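Local atomic coordinates of hypothetical hydrolase (Bacteroides thetaiotaomicron, PDB entry 3TC9), a protein that is of unconfirmed function, pairing an immunoglobulin-like domain with a six-bladed beta-propeller, and probably helps bind nutrients at the bacterial surface. Residues B[17-22]-B[93-98]; B[359-364]-B[377-382]. One frame throughout, in Å; residues are numbered along the deposited sequence.

How the contacts relate
The two contacts sit in different domains of the same chain. Contact 1 belongs to the immunoglobulin-like IPT/TIG domain at the N-terminal end and joins strands 19-28 and 91-96 at the surface, about 43 Å from the centre of the chain. Contact 2 lies in the beta-propeller, in the blade that holds strands 363-367 and 372-376, and is buried about 12 Å from that centre. Their centres are 43 Å apart and their nearest atoms about 32 Å, so neither touches the other. Only contact 2 has a bound small molecule, a 1,2-ethanediol probably left by the crystallisation liquor; water bridges the segments in both.

Contact 1 (B[17-22]-B[93-98]); sequences PVVISE and ANTEAN
Thr95 and Ile20 share the middle of this contact, with Thr95 set against the backbone of Val18, Val19 and Ile20. Thr95 CB lies 3.3 Å from Val18 O. Thr95 OG1 stands anti to the backbone N (chi1 -168°) and reaches Val19 CA at 3.5 Å, while Thr95 CG2 takes the crowded position between N and the carbonyl carbon and meets Ile20 CG1 at 3.9 Å. Ile20 crosses Thr95 obliquely, and its CD1 goes on to Ala97 N at 4.0 Å. At the other end, Val18 CG2 touches Ala93 CB at 3.7 Å. Val18 and Ile20 also rest on Leu82 of strand 80-85, which pairs with 91-96.

Residues 19-22 and 93-96 run roughly parallel, 25° apart, with axes 6.1 Å apart at closest approach. A water bridges the backbones: it accepts from Ile20 N at 2.9 Å, donates to Glu96 O at 2.8 Å and also bonds Thr95 OG1.

Both strands belong to the IPT/TIG domain; 91-96, an outermost strand of its sheet, lies alongside 19-28 without a clear direct hydrogen bond to it. The chemistry implies a seam of methyl and methylene contacts from Val18, Ile20, Ala93 and Thr95, with one water satisfying polar groups of both strands.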
loop_
_atom_site.group_PDB
_atom_site.type_symbol
_atom_site.label_atom_id
_atom_site.label_comp_id
_atom_site.label_asym_id
_atom_site.label_seq_id
_atom_site.Cartn_x
_atom_site.Cartn_y
_atom_site.Cartn_z
ATOM N N PRO B 17 -33.612 1.561 -37.609
ATOM C CA PRO B 17 -32.341 1.711 -36.853
ATOM C C PRO B 17 -32.115 0.672 -35.772
ATOM O O PRO B 17 -33.061 0.113 -35.225
ATOM C CB PRO B 17 -32.482 3.088 -36.156
ATOM C CG PRO B 17 -33.889 3.431 -36.246
ATOM C CD PRO B 17 -34.490 2.732 -37.430
ATOM N N VAL B 18 -30.852 0.486 -35.410
ATOM C CA VAL B 18 -30.441 -0.344 -34.296
ATOM C C VAL B 18 -29.879 0.611 -33.281
ATOM O O VAL B 18 -29.072 1.450 -33.654
ATOM C CB VAL B 18 -29.442 -1.457 -34.672
ATOM C CG1 VAL B 18 -29.190 -2.401 -33.492
ATOM C CG2 VAL B 18 -29.943 -2.236 -35.877
ATOM N N VAL B 19 -30.338 0.564 -32.036
ATOM C CA VAL B 19 -29.837 1.490 -31.002
ATOM C C VAL B 19 -29.812 0.815 -29.642
ATOM O O VAL B 19 -30.560 -0.132 -29.411
ATOM C CB VAL B 19 -30.607 2.855 -30.908
ATOM C CG1 VAL B 19 -30.312 3.764 -32.096
ATOM C CG2 VAL B 19 -32.105 2.655 -30.732
ATOM N N ILE B 20 -28.950 1.314 -28.751
ATOM C CA ILE B 20 -28.849 0.866 -27.352
ATOM C C ILE B 20 -29.468 1.977 -26.511
ATOM O O ILE B 20 -29.108 3.130 -26.712
ATOM C CB ILE B 20 -27.400 0.510 -26.913
ATOM C CG1 ILE B 20 -26.833 -0.691 -27.716
ATOM C CG2 ILE B 20 -27.337 0.254 -25.415
ATOM C CD1 ILE B 20 -25.286 -0.741 -27.740
ATOM N N SER B 21 -30.460 1.640 -25.663
ATOM C CA SER B 21 -31.135 2.586 -24.781
ATOM C C SER B 21 -30.513 2.541 -23.378
ATOM O O SER B 21 -30.403 3.583 -22.737
ATOM C CB SER B 21 -32.638 2.326 -24.724
ATOM O OG SER B 21 -32.958 1.046 -24.213
ATOM N N GLU B 22 -30.108 1.353 -22.902
ATOM C CA GLU B 22 -29.452 1.213 -21.603
ATOM C C GLU B 22 -28.834 -0.171 -21.419
ATOM O O GLU B 22 -29.109 -1.106 -22.179
ATOM C CB GLU B 22 -30.395 1.547 -20.404
ATOM C CG GLU B 22 -31.575 0.616 -20.158
ATOM C CD GLU B 22 -32.520 1.066 -19.058
ATOM O OE1 GLU B 22 -32.858 2.272 -19.023
ATOM O OE2 GLU B 22 -32.938 0.207 -18.245
ATOM N N ALA B 93 -25.310 -2.708 -39.766
ATOM C CA ALA B 93 -25.868 -1.668 -38.898
ATOM C C ALA B 93 -24.997 -1.567 -37.678
ATOM O O ALA B 93 -24.560 -2.580 -37.174
ATOM C CB ALA B 93 -27.311 -1.991 -38.521
ATOM N N ASN B 94 -24.662 -0.342 -37.282
ATOM C CA ASN B 94 -23.791 -0.034 -36.166
ATOM C C ASN B 94 -24.409 0.957 -35.157
ATOM O O ASN B 94 -25.019 1.965 -35.547
ATOM C CB ASN B 94 -22.497 0.570 -36.708
ATOM C CG ASN B 94 -21.560 -0.428 -37.324
ATOM O OD1 ASN B 94 -20.650 -0.931 -36.676
ATOM N ND2 ASN B 94 -21.715 -0.680 -38.610
ATOM N N THR B 95 -24.175 0.701 -33.855
ATOM C CA THR B 95 -24.593 1.604 -32.784
ATOM C C THR B 95 -23.555 1.564 -31.652
ATOM O O THR B 95 -22.618 0.769 -31.680
ATOM C CB THR B 95 -26.055 1.323 -32.311
ATOM O OG1 THR B 95 -26.497 2.394 -31.484
ATOM C CG2 THR B 95 -26.202 0.027 -31.548
ATOM N N GLU B 96 -23.704 2.462 -30.699
ATOM C CA GLU B 96 -22.812 2.597 -29.559
ATOM C C GLU B 96 -23.616 3.036 -28.338
ATOM O O GLU B 96 -24.623 3.750 -28.480
ATOM C CB GLU B 96 -21.744 3.649 -29.919
ATOM C CG GLU B 96 -20.431 3.508 -29.163
ATOM C CD GLU B 96 -19.300 4.417 -29.614
ATOM O OE1 GLU B 96 -19.261 4.809 -30.809
ATOM O OE2 GLU B 96 -18.420 4.695 -28.765
ATOM N N ALA B 97 -23.182 2.627 -27.145
ATOM C CA ALA B 97 -23.814 3.059 -25.896
ATOM C C ALA B 97 -23.303 4.461 -25.511
ATOM O O ALA B 97 -22.159 4.796 -25.833
ATOM C CB ALA B 97 -23.512 2.065 -24.791
ATOM N N ASN B 98 -24.136 5.282 -24.833
ATOM C CA ASN B 98 -23.703 6.624 -24.417
ATOM C C ASN B 98 -22.779 6.604 -23.201
ATOM O O ASN B 98 -21.965 7.508 -23.020
ATOM C CB ASN B 98 -24.890 7.511 -24.093
ATOM C CG ASN B 98 -25.650 7.942 -25.292
ATOM O OD1 ASN B 98 -26.856 7.708 -25.380
ATOM N ND2 ASN B 98 -24.960 8.564 -26.240
HETATM O O HOH W 1 -27.403 3.797 -28.855
#

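Contact 2 (B[359-364]-B[377-382]); sequences RENHCI and AGRGSN. With EDO (1,2-ethanediol), chain V.
Arg379 and Asn361 meet through a charged side chain and a backbone carbonyl: Arg379 NH1 donates to Asn361 O at 2.8 Å, with an N-H...O angle of 149°. The oxygen lies near the guanidinium plane, and the donor is tilted 19° from the carbonyl plane. The chain of Arg379 is bent at chi3 (69°), which turns NE out of line with the stem. Trp321 adds a cation-pi contact to the same arginine.

Backbone pairing joins Ile364 to Ala377 as an antiparallel hydrogen-bonded pair. Ile364 N gives a 2.9 Å bond to Ala377 O, whereas the return bond from Ala377 N to Ile364 O is weak at 3.4 Å. At Gly378 a side chain would point into His362 O and Cys363 CA, and the backbone conformation itself also suits glycine.

Apolar contact is modest. Ile364 CG1 faces Ala377 CB at 4.4 Å; Cys363 SG makes a van der Waals contact with Arg379 CD at 3.9 Å, and the stem of Arg379 passes beside Cys363 CB.

One water donates to Asn361 OD1 and accepts from Arg379 NH1, bridging the segments; another accepts from Arg379 N at 2.8 Å. Asn361 OD1 also accepts from O1 of the ethanediol at 2.8 Å, while Asn361 ND2 is held by Asp358 and Asp320 O.

The Ile364-Ala377 pair sits at the open end of the hairpin of strands 363-367 and 372-376, where the chain turns its corner at Ala377, inside one propeller blade. Chemically, the charge of Arg379 probably polarises the Asn361 carbonyl, and water helps join the two segments beyond the corner.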
loop_
_atom_site.group_PDB
_atom_site.type_symbol
_atom_site.label_atom_id
_atom_site.label_comp_id
_atom_site.label_asym_id
_atom_site.label_seq_id
_atom_site.Cartn_x
_atom_site.Cartn_y
_atom_site.Cartn_z
ATOM N N ARG B 359 0.820 -28.143 0.239
ATOM C CA ARG B 359 1.174 -29.114 -0.790
ATOM C C ARG B 359 0.103 -30.160 -1.084
ATOM O O ARG B 359 -0.266 -30.298 -2.255
ATOM C CB ARG B 359 2.496 -29.799 -0.457
ATOM C CG ARG B 359 3.166 -30.472 -1.631
ATOM C CD ARG B 359 4.042 -31.600 -1.143
ATOM N NE ARG B 359 5.002 -32.013 -2.165
ATOM C CZ ARG B 359 5.009 -33.196 -2.765
ATOM N NH1 ARG B 359 4.095 -34.111 -2.461
ATOM N NH2 ARG B 359 5.921 -33.472 -3.688
ATOM N N GLU B 360 -0.378 -30.907 -0.076
ATOM C CA GLU B 360 -1.292 -32.020 -0.361
ATOM C C GLU B 360 -2.752 -31.603 -0.409
ATOM O O GLU B 360 -3.617 -32.439 -0.685
ATOM C CB GLU B 360 -1.102 -33.194 0.607
ATOM C CG GLU B 360 0.269 -33.861 0.565
ATOM C CD GLU B 360 0.711 -34.470 -0.751
ATOM O OE1 GLU B 360 -0.146 -34.935 -1.540
ATOM O OE2 GLU B 360 1.940 -34.499 -0.977
ATOM N N ASN B 361 -3.023 -30.320 -0.181
ATOM C CA ASN B 361 -4.337 -29.725 -0.311
ATOM C C ASN B 361 -4.402 -28.958 -1.630
ATOM O O ASN B 361 -5.476 -28.453 -1.997
ATOM C CB ASN B 361 -4.646 -28.834 0.888
ATOM C CG ASN B 361 -5.125 -29.621 2.085
ATOM O OD1 ASN B 361 -5.739 -30.680 1.968
ATOM N ND2 ASN B 361 -4.868 -29.110 3.264
ATOM N N HIS B 362 -3.241 -28.892 -2.346
ATOM C CA HIS B 362 -3.038 -28.249 -3.672
ATOM C C HIS B 362 -3.544 -26.797 -3.716
ATOM O O HIS B 362 -4.209 -26.380 -4.671
ATOM C CB HIS B 362 -3.698 -29.081 -4.785
ATOM C CG HIS B 362 -3.281 -30.510 -4.731
ATOM N ND1 HIS B 362 -2.061 -30.913 -5.211
ATOM C CD2 HIS B 362 -3.913 -31.578 -4.191
ATOM C CE1 HIS B 362 -1.994 -32.214 -4.984
ATOM N NE2 HIS B 362 -3.090 -32.655 -4.376
ATOM N N CYS B 363 -3.203 -26.024 -2.699
ATOM C CA CYS B 363 -3.670 -24.635 -2.630
ATOM C C CYS B 363 -2.694 -23.741 -1.851
ATOM O O CYS B 363 -1.681 -24.213 -1.317
ATOM C CB CYS B 363 -5.075 -24.580 -2.027
ATOM S SG CYS B 363 -5.171 -25.205 -0.343
ATOM N N ILE B 364 -2.986 -22.438 -1.863
ATOM C CA ILE B 364 -2.244 -21.415 -1.138
ATOM C C ILE B 364 -3.128 -20.985 0.007
ATOM O O ILE B 364 -4.303 -20.649 -0.206
ATOM C CB ILE B 364 -1.792 -20.197 -2.013
ATOM C CG1 ILE B 364 -1.118 -20.591 -3.352
ATOM C CG2 ILE B 364 -0.921 -19.224 -1.197
ATOM C CD1 ILE B 364 0.178 -21.545 -3.266
ATOM N N ALA B 377 -5.903 -19.454 -3.005
ATOM C CA ALA B 377 -5.987 -19.894 -4.397
ATOM C C ALA B 377 -5.844 -21.367 -4.517
ATOM O O ALA B 377 -5.136 -21.983 -3.736
ATOM C CB ALA B 377 -4.896 -19.221 -5.227
ATOM N N GLY B 378 -6.504 -21.923 -5.525
ATOM C CA GLY B 378 -6.463 -23.352 -5.795
ATOM C C GLY B 378 -7.782 -24.001 -5.483
ATOM O O GLY B 378 -8.701 -23.346 -4.972
ATOM N N ARG B 379 -7.868 -25.316 -5.799
ATOM C CA ARG B 379 -9.033 -26.162 -5.585
ATOM C C ARG B 379 -10.253 -25.677 -6.407
ATOM O O ARG B 379 -11.381 -25.966 -6.057
ATOM C CB ARG B 379 -9.377 -26.298 -4.073
ATOM C CG ARG B 379 -8.196 -26.751 -3.230
ATOM C CD ARG B 379 -8.513 -26.751 -1.760
ATOM N NE ARG B 379 -9.474 -27.798 -1.389
ATOM C CZ ARG B 379 -9.142 -29.034 -1.037
ATOM N NH1 ARG B 379 -7.872 -29.412 -1.034
ATOM N NH2 ARG B 379 -10.078 -29.902 -0.685
ATOM N N GLY B 380 -10.007 -25.021 -7.533
ATOM C CA GLY B 380 -11.069 -24.592 -8.436
ATOM C C GLY B 380 -11.524 -25.728 -9.327
ATOM O O GLY B 380 -11.060 -26.866 -9.177
ATOM N N SER B 381 -12.444 -25.429 -10.261
ATOM C CA SER B 381 -12.962 -26.369 -11.264
ATOM C C SER B 381 -13.465 -27.693 -10.687
ATOM O O SER B 381 -13.305 -28.752 -11.316
ATOM C CB SER B 381 -11.900 -26.678 -12.316
ATOM O OG SER B 381 -11.266 -25.525 -12.841
ATOM N N ASN B 382 -14.082 -27.638 -9.504
ATOM C CA ASN B 382 -14.691 -28.805 -8.860
ATOM C C ASN B 382 -13.633 -29.931 -8.586
ATOM O O ASN B 382 -13.943 -31.130 -8.607
ATOM C CB ASN B 382 -15.888 -29.304 -9.724
ATOM C CG ASN B 382 -16.924 -30.073 -8.943
ATOM O OD1 ASN B 382 -17.384 -29.639 -7.868
ATOM N ND2 ASN B 382 -17.316 -31.237 -9.470
HETATM C C1 EDO V . -6.603 -34.163 2.645
HETATM O O1 EDO V . -5.845 -33.121 3.279
HETATM C C2 EDO V . -8.088 -33.991 2.954
HETATM O O2 EDO V . -8.390 -34.576 4.226
HETATM O O HOH W 2 -7.338 -32.282 -0.199
HETATM O O HOH W 3 -5.677 -26.838 -6.676
#